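D-alanyl-D-alanine carboxypeptidase (Streptococcus pneumoniae R6, PDB 1XP4) probably trims the C-terminal D-alanine from cell-wall peptide precursors, acting as a serine-type carboxypeptidase of the S11 family in peptidoglycan synthesis. Local coordinates at residues 206-220 with 261-273. Sequence-based numbering, arbitrary orientation.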
ATOM      1  N   THR A 206      -7.869 -12.733  -8.070  1.00 16.13           N
ATOM      2  CA  THR A 206      -9.092 -12.005  -8.369  1.00 15.34           C
ATOM      3  C   THR A 206      -8.698 -10.726  -9.088  1.00 17.09           C
ATOM      4  O   THR A 206      -9.554  -9.951  -9.523  1.00 18.30           O
ATOM      5  CB  THR A 206      -9.845 -11.608  -7.088  1.00 13.69           C
ATOM      6  OG1 THR A 206      -8.972 -10.838  -6.251  1.00 13.08           O
ATOM      7  CG2 THR A 206     -10.320 -12.832  -6.339  1.00 10.34           C
ATOM      8  N   ASN A 207      -7.392 -10.509  -9.194  1.00 16.35           N
ATOM      9  CA  ASN A 207      -6.859  -9.325  -9.850  1.00 16.50           C
ATOM     10  C   ASN A 207      -6.716  -9.627 -11.332  1.00 17.26           C
ATOM     11  O   ASN A 207      -5.785 -10.315 -11.746  1.00 20.49           O
ATOM     12  CB  ASN A 207      -5.496  -8.974  -9.257  1.00 16.67           C
ATOM     13  CG  ASN A 207      -4.979  -7.636  -9.741  1.00 20.00           C
ATOM     14  OD1 ASN A 207      -5.303  -7.192 -10.842  1.00 21.21           O
ATOM     15  ND2 ASN A 207      -4.156  -6.990  -8.924  1.00 22.10           N
ATOM     16  N   TYR A 208      -7.633  -9.103 -12.134  1.00 16.60           N
ATOM     17  CA  TYR A 208      -7.602  -9.338 -13.567  1.00 16.59           C
ATOM     18  C   TYR A 208      -6.748  -8.404 -14.414  1.00 14.34           C
ATOM     19  O   TYR A 208      -6.893  -8.358 -15.631  1.00 12.84           O
ATOM     20  CB  TYR A 208      -9.031  -9.379 -14.090  1.00 20.04           C
ATOM     21  CG  TYR A 208      -9.729 -10.618 -13.610  1.00 26.95           C
ATOM     22  CD1 TYR A 208      -9.174 -11.871 -13.843  1.00 30.49           C
ATOM     23  CD2 TYR A 208     -10.933 -10.552 -12.922  1.00 29.98           C
ATOM     24  CE1 TYR A 208      -9.796 -13.025 -13.411  1.00 29.83           C
ATOM     25  CE2 TYR A 208     -11.567 -11.709 -12.484  1.00 30.73           C
ATOM     26  CZ  TYR A 208     -10.987 -12.941 -12.739  1.00 29.02           C
ATOM     27  OH  TYR A 208     -11.606 -14.105 -12.350  1.00 33.84           O
HETATM   28  N   MSE A 209      -5.849  -7.665 -13.775  1.00 12.68           N
HETATM   29  CA  MSE A 209      -4.963  -6.775 -14.510  1.00 13.13           C
HETATM   30  C   MSE A 209      -3.554  -7.365 -14.533  1.00 14.10           C
HETATM   31  O   MSE A 209      -2.605  -6.734 -15.004  1.00 13.25           O
HETATM   32  CB  MSE A 209      -4.948  -5.386 -13.873  1.00 10.90           C
HETATM   33  CG  MSE A 209      -6.237  -4.624 -14.086  1.00 13.16           C
HETATM   34 SE   MSE A 209      -6.268  -2.944 -13.166  1.00 18.12          SE
HETATM   35  CE  MSE A 209      -5.619  -1.825 -14.590  1.00 15.97           C
ATOM     36  N   LEU A 210      -3.435  -8.589 -14.026  1.00 14.70           N
ATOM     37  CA  LEU A 210      -2.160  -9.285 -13.982  1.00 16.37           C
ATOM     38  C   LEU A 210      -1.847 -10.018 -15.297  1.00 20.82           C
ATOM     39  O   LEU A 210      -2.685 -10.112 -16.208  1.00 18.79           O
ATOM     40  CB  LEU A 210      -2.148 -10.280 -12.813  1.00 13.97           C
ATOM     41  CG  LEU A 210      -2.259  -9.709 -11.392  1.00 12.26           C
ATOM     42  CD1 LEU A 210      -2.349 -10.835 -10.360  1.00  7.21           C
ATOM     43  CD2 LEU A 210      -1.047  -8.827 -11.105  1.00  9.62           C
ATOM     44  N   GLU A 211      -0.626 -10.536 -15.376  1.00 23.67           N
ATOM     45  CA  GLU A 211      -0.139 -11.263 -16.543  1.00 25.87           C
ATOM     46  C   GLU A 211      -1.032 -12.420 -16.984  1.00 24.89           C
ATOM     47  O   GLU A 211      -1.358 -13.310 -16.191  1.00 22.37           O
ATOM     48  CB  GLU A 211       1.270 -11.785 -16.258  1.00 30.71           C
ATOM     49  CG  GLU A 211       2.232 -10.692 -15.814  1.00 41.67           C
ATOM     50  CD  GLU A 211       3.229 -10.291 -16.895  1.00 47.03           C
ATOM     51  OE1 GLU A 211       2.921 -10.464 -18.101  1.00 49.87           O
ATOM     52  OE2 GLU A 211       4.319  -9.789 -16.528  1.00 46.96           O
ATOM     53  N   GLY A 212      -1.414 -12.388 -18.262  1.00 24.12           N
ATOM     54  CA  GLY A 212      -2.246 -13.424 -18.853  1.00 22.77           C
ATOM     55  C   GLY A 212      -3.727 -13.375 -18.524  1.00 23.41           C
ATOM     56  O   GLY A 212      -4.446 -14.337 -18.786  1.00 25.52           O
HETATM   57  N   MSE A 213      -4.194 -12.255 -17.980  1.00 25.59           N
HETATM   58  CA  MSE A 213      -5.599 -12.119 -17.585  1.00 23.76           C
HETATM   59  C   MSE A 213      -6.402 -11.152 -18.443  1.00 21.48           C
HETATM   60  O   MSE A 213      -5.852 -10.282 -19.107  1.00 21.60           O
HETATM   61  CB  MSE A 213      -5.674 -11.675 -16.124  1.00 25.11           C
HETATM   62  CG  MSE A 213      -4.783 -12.481 -15.197  1.00 27.23           C
HETATM   63 SE   MSE A 213      -5.661 -13.931 -14.280  1.00 29.93          SE
HETATM   64  CE  MSE A 213      -7.253 -14.134 -15.338  1.00 32.02           C
ATOM     65  N   PRO A 214      -7.730 -11.288 -18.420  1.00 21.19           N
ATOM     66  CA  PRO A 214      -8.654 -10.448 -19.183  1.00 21.38           C
ATOM     67  C   PRO A 214      -8.379  -8.950 -19.191  1.00 21.22           C
ATOM     68  O   PRO A 214      -8.207  -8.363 -20.252  1.00 25.01           O
ATOM     69  CB  PRO A 214     -10.003 -10.778 -18.556  1.00 21.37           C
ATOM     70  CG  PRO A 214      -9.861 -12.230 -18.281  1.00 21.80           C
ATOM     71  CD  PRO A 214      -8.476 -12.304 -17.656  1.00 21.49           C
ATOM     72  N   ALA A 215      -8.339  -8.335 -18.015  1.00 19.46           N
ATOM     73  CA  ALA A 215      -8.128  -6.897 -17.922  1.00 16.58           C
ATOM     74  C   ALA A 215      -6.681  -6.478 -17.727  1.00 16.65           C
ATOM     75  O   ALA A 215      -6.407  -5.443 -17.118  1.00 17.66           O
ATOM     76  CB  ALA A 215      -8.991  -6.330 -16.802  1.00 17.30           C
ATOM     77  N   TYR A 216      -5.764  -7.280 -18.258  1.00 16.18           N
ATOM     78  CA  TYR A 216      -4.326  -7.018 -18.168  1.00 14.55           C
ATOM     79  C   TYR A 216      -3.944  -5.586 -18.532  1.00 16.64           C
ATOM     80  O   TYR A 216      -4.504  -4.996 -19.457  1.00 21.27           O
ATOM     81  CB  TYR A 216      -3.570  -7.964 -19.098  1.00 11.03           C
ATOM     82  CG  TYR A 216      -2.087  -7.679 -19.215  1.00 11.38           C
ATOM     83  CD1 TYR A 216      -1.171  -8.238 -18.322  1.00 11.60           C
ATOM     84  CD2 TYR A 216      -1.599  -6.833 -20.210  1.00 11.31           C
ATOM     85  CE1 TYR A 216       0.193  -7.961 -18.417  1.00 10.22           C
ATOM     86  CE2 TYR A 216      -0.238  -6.549 -20.311  1.00 11.35           C
ATOM     87  CZ  TYR A 216       0.650  -7.115 -19.413  1.00 11.75           C
ATOM     88  OH  TYR A 216       1.992  -6.824 -19.509  1.00 17.75           O
ATOM     89  N   ARG A 217      -2.975  -5.047 -17.801  1.00 15.22           N
ATOM     90  CA  ARG A 217      -2.448  -3.706 -18.025  1.00 16.64           C
ATOM     91  C   ARG A 217      -0.987  -3.800 -17.585  1.00 16.77           C
ATOM     92  O   ARG A 217      -0.684  -3.965 -16.403  1.00 16.94           O
ATOM     93  CB  ARG A 217      -3.247  -2.671 -17.206  1.00 18.28           C
ATOM     94  CG  ARG A 217      -2.488  -1.415 -16.741  1.00 21.59           C
ATOM     95  CD  ARG A 217      -2.177  -0.374 -17.813  1.00 18.24           C
ATOM     96  NE  ARG A 217      -3.314   0.487 -18.133  1.00 20.17           N
ATOM     97  CZ  ARG A 217      -3.210   1.755 -18.533  1.00 21.17           C
ATOM     98  NH1 ARG A 217      -2.023   2.333 -18.650  1.00 21.49           N
ATOM     99  NH2 ARG A 217      -4.290   2.441 -18.863  1.00 20.22           N
ATOM    100  N   GLY A 218      -0.091  -3.736 -18.563  1.00 17.36           N
ATOM    101  CA  GLY A 218       1.329  -3.843 -18.289  1.00 16.73           C
ATOM    102  C   GLY A 218       1.836  -3.001 -17.136  1.00 17.73           C
ATOM    103  O   GLY A 218       1.624  -1.785 -17.099  1.00 17.66           O
ATOM    104  N   GLY A 219       2.519  -3.654 -16.197  1.00 16.86           N
ATOM    105  CA  GLY A 219       3.071  -2.957 -15.049  1.00 15.80           C
ATOM    106  C   GLY A 219       2.464  -3.346 -13.713  1.00 15.28           C
ATOM    107  O   GLY A 219       3.136  -3.325 -12.684  1.00 14.97           O
ATOM    108  N   PHE A 220       1.196  -3.723 -13.732  1.00 15.03           N
ATOM    109  CA  PHE A 220       0.466  -4.037 -12.500  1.00 17.17           C
ATOM    110  C   PHE A 220       1.105  -5.242 -11.796  1.00 17.75           C
ATOM    111  O   PHE A 220       1.861  -6.016 -12.373  1.00 20.77           O
ATOM    112  CB  PHE A 220      -1.011  -4.322 -12.866  1.00 16.82           C
ATOM    113  CG  PHE A 220      -1.879  -3.103 -12.668  1.00 17.58           C
ATOM    114  CD1 PHE A 220      -2.051  -2.209 -13.711  1.00 18.01           C
ATOM    115  CD2 PHE A 220      -2.383  -2.772 -11.415  1.00 14.71           C
ATOM    116  CE1 PHE A 220      -2.627  -0.969 -13.483  1.00 18.24           C
ATOM    117  CE2 PHE A 220      -2.979  -1.537 -11.211  1.00 13.10           C
ATOM    118  CZ  PHE A 220      -3.084  -0.622 -12.237  1.00 14.87           C
ATOM    119  N   TYR A 261     -15.540  -6.310 -15.356  1.00 19.83           N
ATOM    120  CA  TYR A 261     -14.235  -5.794 -14.970  1.00 19.18           C
ATOM    121  C   TYR A 261     -14.213  -4.270 -14.893  1.00 19.21           C
ATOM    122  O   TYR A 261     -13.157  -3.652 -15.036  1.00 19.47           O
ATOM    123  CB  TYR A 261     -13.178  -6.255 -15.970  1.00 21.10           C
ATOM    124  CG  TYR A 261     -13.285  -7.709 -16.376  1.00 24.69           C
ATOM    125  CD1 TYR A 261     -13.407  -8.719 -15.421  1.00 26.55           C
ATOM    126  CD2 TYR A 261     -13.238  -8.078 -17.720  1.00 25.78           C
ATOM    127  CE1 TYR A 261     -13.481 -10.064 -15.800  1.00 27.91           C
ATOM    128  CE2 TYR A 261     -13.308  -9.412 -18.108  1.00 24.78           C
ATOM    129  CZ  TYR A 261     -13.430 -10.398 -17.147  1.00 27.20           C
ATOM    130  OH  TYR A 261     -13.506 -11.714 -17.541  1.00 26.84           O
ATOM    131  N   ALA A 262     -15.375  -3.666 -14.669  1.00 18.46           N
ATOM    132  CA  ALA A 262     -15.482  -2.216 -14.571  1.00 18.27           C
ATOM    133  C   ALA A 262     -14.459  -1.586 -13.597  1.00 19.21           C
ATOM    134  O   ALA A 262     -13.871  -0.538 -13.892  1.00 19.32           O
ATOM    135  CB  ALA A 262     -16.904  -1.841 -14.159  1.00 17.30           C
ATOM    136  N   ARG A 263     -14.248  -2.224 -12.447  1.00 17.77           N
ATOM    137  CA  ARG A 263     -13.304  -1.733 -11.444  1.00 16.43           C
ATOM    138  C   ARG A 263     -11.886  -1.616 -12.004  1.00 16.02           C
ATOM    139  O   ARG A 263     -11.129  -0.710 -11.634  1.00 12.41           O
ATOM    140  CB  ARG A 263     -13.284  -2.670 -10.234  1.00 18.45           C
ATOM    141  CG  ARG A 263     -12.557  -3.987 -10.476  1.00 20.95           C
ATOM    142  CD  ARG A 263     -12.679  -4.891  -9.262  1.00 25.01           C
ATOM    143  NE  ARG A 263     -14.066  -5.296  -9.043  1.00 27.64           N
ATOM    144  CZ  ARG A 263     -14.496  -5.965  -7.978  1.00 28.25           C
ATOM    145  NH1 ARG A 263     -13.652  -6.309  -7.014  1.00 29.18           N
ATOM    146  NH2 ARG A 263     -15.777  -6.295  -7.883  1.00 27.21           N
ATOM    147  N   PHE A 264     -11.521  -2.546 -12.882  1.00 13.68           N
ATOM    148  CA  PHE A 264     -10.194  -2.521 -13.481  1.00 12.94           C
ATOM    149  C   PHE A 264     -10.187  -1.543 -14.643  1.00 11.76           C
ATOM    150  O   PHE A 264      -9.221  -0.808 -14.843  1.00 10.50           O
ATOM    151  CB  PHE A 264      -9.803  -3.922 -13.944  1.00 10.50           C
ATOM    152  CG  PHE A 264      -9.848  -4.935 -12.848  1.00 11.82           C
ATOM    153  CD1 PHE A 264      -9.121  -4.736 -11.676  1.00 10.72           C
ATOM    154  CD2 PHE A 264     -10.654  -6.064 -12.958  1.00 10.57           C
ATOM    155  CE1 PHE A 264      -9.199  -5.646 -10.628  1.00 10.51           C
ATOM    156  CE2 PHE A 264     -10.740  -6.983 -11.913  1.00  9.08           C
ATOM    157  CZ  PHE A 264     -10.013  -6.773 -10.746  1.00 10.35           C
ATOM    158  N   THR A 265     -11.280  -1.535 -15.400  1.00 12.14           N
ATOM    159  CA  THR A 265     -11.422  -0.628 -16.533  1.00 13.80           C
ATOM    160  C   THR A 265     -11.291   0.790 -15.991  1.00 14.52           C
ATOM    161  O   THR A 265     -10.604   1.635 -16.570  1.00 14.67           O
ATOM    162  CB  THR A 265     -12.807  -0.764 -17.195  1.00 14.78           C
ATOM    163  OG1 THR A 265     -13.038  -2.129 -17.563  1.00 14.11           O
ATOM    164  CG2 THR A 265     -12.884   0.107 -18.437  1.00 12.29           C
ATOM    165  N   ALA A 266     -11.962   1.029 -14.867  1.00 13.85           N
ATOM    166  CA  ALA A 266     -11.945   2.321 -14.202  1.00 13.26           C
ATOM    167  C   ALA A 266     -10.536   2.655 -13.742  1.00 13.66           C
ATOM    168  O   ALA A 266     -10.108   3.801 -13.827  1.00 14.34           O
ATOM    169  CB  ALA A 266     -12.893   2.300 -13.016  1.00 14.79           C
ATOM    170  N   THR A 267      -9.822   1.645 -13.245  1.00 14.57           N
ATOM    171  CA  THR A 267      -8.447   1.830 -12.785  1.00 14.21           C
ATOM    172  C   THR A 267      -7.568   2.118 -13.991  1.00 13.98           C
ATOM    173  O   THR A 267      -6.757   3.044 -13.979  1.00 14.60           O
ATOM    174  CB  THR A 267      -7.881   0.572 -12.077  1.00 12.77           C
ATOM    175  OG1 THR A 267      -8.628   0.304 -10.884  1.00 12.01           O
ATOM    176  CG2 THR A 267      -6.413   0.792 -11.711  1.00  9.48           C
ATOM    177  N   SER A 268      -7.723   1.311 -15.032  1.00 14.52           N
ATOM    178  CA  SER A 268      -6.949   1.516 -16.244  1.00 14.40           C
ATOM    179  C   SER A 268      -7.240   2.934 -16.739  1.00 12.97           C
ATOM    180  O   SER A 268      -6.362   3.618 -17.258  1.00  9.93           O
ATOM    181  CB  SER A 268      -7.345   0.493 -17.309  1.00 11.87           C
ATOM    182  OG  SER A 268      -6.458   0.568 -18.407  1.00 15.56           O
ATOM    183  N   SER A 269      -8.476   3.379 -16.546  1.00 13.72           N
ATOM    184  CA  SER A 269      -8.870   4.712 -16.972  1.00 16.97           C
ATOM    185  C   SER A 269      -8.144   5.768 -16.155  1.00 19.00           C
ATOM    186  O   SER A 269      -7.685   6.779 -16.689  1.00 20.02           O
ATOM    187  CB  SER A 269     -10.371   4.889 -16.804  1.00 18.85           C
ATOM    188  OG  SER A 269     -10.751   6.199 -17.175  1.00 24.79           O
ATOM    189  N   LEU A 270      -8.048   5.520 -14.853  1.00 19.64           N
ATOM    190  CA  LEU A 270      -7.380   6.433 -13.939  1.00 19.00           C
ATOM    191  C   LEU A 270      -5.894   6.559 -14.260  1.00 19.53           C
ATOM    192  O   LEU A 270      -5.311   7.631 -14.108  1.00 21.82           O
ATOM    193  CB  LEU A 270      -7.572   5.951 -12.492  1.00 18.28           C
ATOM    194  CG  LEU A 270      -6.824   6.636 -11.336  1.00 17.52           C
ATOM    195  CD1 LEU A 270      -6.911   8.147 -11.440  1.00 14.98           C
ATOM    196  CD2 LEU A 270      -7.415   6.161 -10.019  1.00 18.33           C
HETATM  197  N   MSE A 271      -5.284   5.469 -14.715  1.00 20.79           N
HETATM  198  CA  MSE A 271      -3.862   5.488 -15.031  1.00 21.70           C
HETATM  199  C   MSE A 271      -3.518   6.195 -16.332  1.00 23.10           C
HETATM  200  O   MSE A 271      -2.428   6.762 -16.462  1.00 21.38           O
HETATM  201  CB  MSE A 271      -3.302   4.069 -15.026  1.00 22.17           C
HETATM  202  CG  MSE A 271      -3.281   3.448 -13.632  1.00 25.12           C
HETATM  203 SE   MSE A 271      -1.900   4.117 -12.424  1.00 27.21          SE
HETATM  204  CE  MSE A 271      -1.465   5.802 -13.211  1.00 31.67           C
ATOM    205  N   ASP A 272      -4.439   6.163 -17.294  1.00 22.88           N
ATOM    206  CA  ASP A 272      -4.211   6.849 -18.560  1.00 21.37           C
ATOM    207  C   ASP A 272      -4.125   8.335 -18.240  1.00 20.11           C
ATOM    208  O   ASP A 272      -3.334   9.065 -18.828  1.00 21.78           O
ATOM    209  CB  ASP A 272      -5.360   6.606 -19.543  1.00 21.89           C
ATOM    210  CG  ASP A 272      -5.268   5.260 -20.243  1.00 22.16           C
ATOM    211  OD1 ASP A 272      -4.221   4.972 -20.854  1.00 22.96           O
ATOM    212  OD2 ASP A 272      -6.252   4.491 -20.197  1.00 25.75           O
ATOM    213  N   TYR A 273      -4.947   8.775 -17.296  1.00 20.25           N
ATOM    214  CA  TYR A 273      -4.961  10.172 -16.889  1.00 20.22           C
ATOM    215  C   TYR A 273      -3.640  10.541 -16.243  1.00 20.90           C
ATOM    216  O   TYR A 273      -2.965  11.488 -16.660  1.00 21.00           O
ATOM    217  CB  TYR A 273      -6.086  10.417 -15.885  1.00 20.81           C
ATOM    218  CG  TYR A 273      -6.006  11.757 -15.178  1.00 23.72           C
ATOM    219  CD1 TYR A 273      -6.201  12.948 -15.872  1.00 22.31           C
ATOM    220  CD2 TYR A 273      -5.735  11.829 -13.808  1.00 23.98           C
ATOM    221  CE1 TYR A 273      -6.130  14.172 -15.224  1.00 23.76           C
ATOM    222  CE2 TYR A 273      -5.662  13.053 -13.152  1.00 23.63           C
ATOM    223  CZ  TYR A 273      -5.860  14.219 -13.865  1.00 24.97           C
ATOM    224  OH  TYR A 273      -5.768  15.436 -13.228  1.00 29.42           O
TER
HETATM  225  O   HOH W   1      -6.149  -1.961 -20.005  1.00 30.53           O
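R217 supplies the polar part of this contact, reaching across to S268 and D272 on the helix. Two of its nitrogens converge on one hydroxyl: NE lies 3.2 Å and NH2 2.9 Å from S268 OG, which sits in the guanidinium plane, so the grip is side-on. Bends at chi2 and chi3 fold the arginine chain so that its NE/NH2 edge faces that hydroxyl. NH2 also forms a salt bridge with D272, 3.1 Å from OD2, but the carboxylate is turned 51° from the guanidinium plane and the hydrogen bond to OD1 is weak. M271 CB lies over one guanidinium face. NH1 has its own salt-bridge partner, E241 OE2.

The apolar part centres on F264. Its ring has the R263 side chain over one face and the backbone of Y208 over the other, while F235 of strand 234-241 meets it edge-to-face. M209, a selenomethionine, lays its CG 3.6 Å from F264 CB, and its SE makes an oblique Met-aromatic contact. The same SE lies over the centre of the F220 ring, a contact within the loop.

In fold terms, the loop joining strand 201-204 to strand 220-228 packs on helix 262-277, which lies against the five-stranded antiparallel sheet of the penicillin-binding, beta-lactamase-like domain. At the loop's start, T206 OG1 is hydrogen-bonded to T225 OG1. The T206 side chain is about 5 Å from those of S104, predicted to be in the active site, and K224, predicted to bind substrate.

Near the helix start, Y261 meets two loop residues: P214 CB is 3.6 Å from its CE2, and the Y208 and Y261 rings meet obliquely, planes at 58°. Within the loop, M209 N donates to N207 OD1 two residues earlier (3.0 Å), an Asx turn that spans Y208.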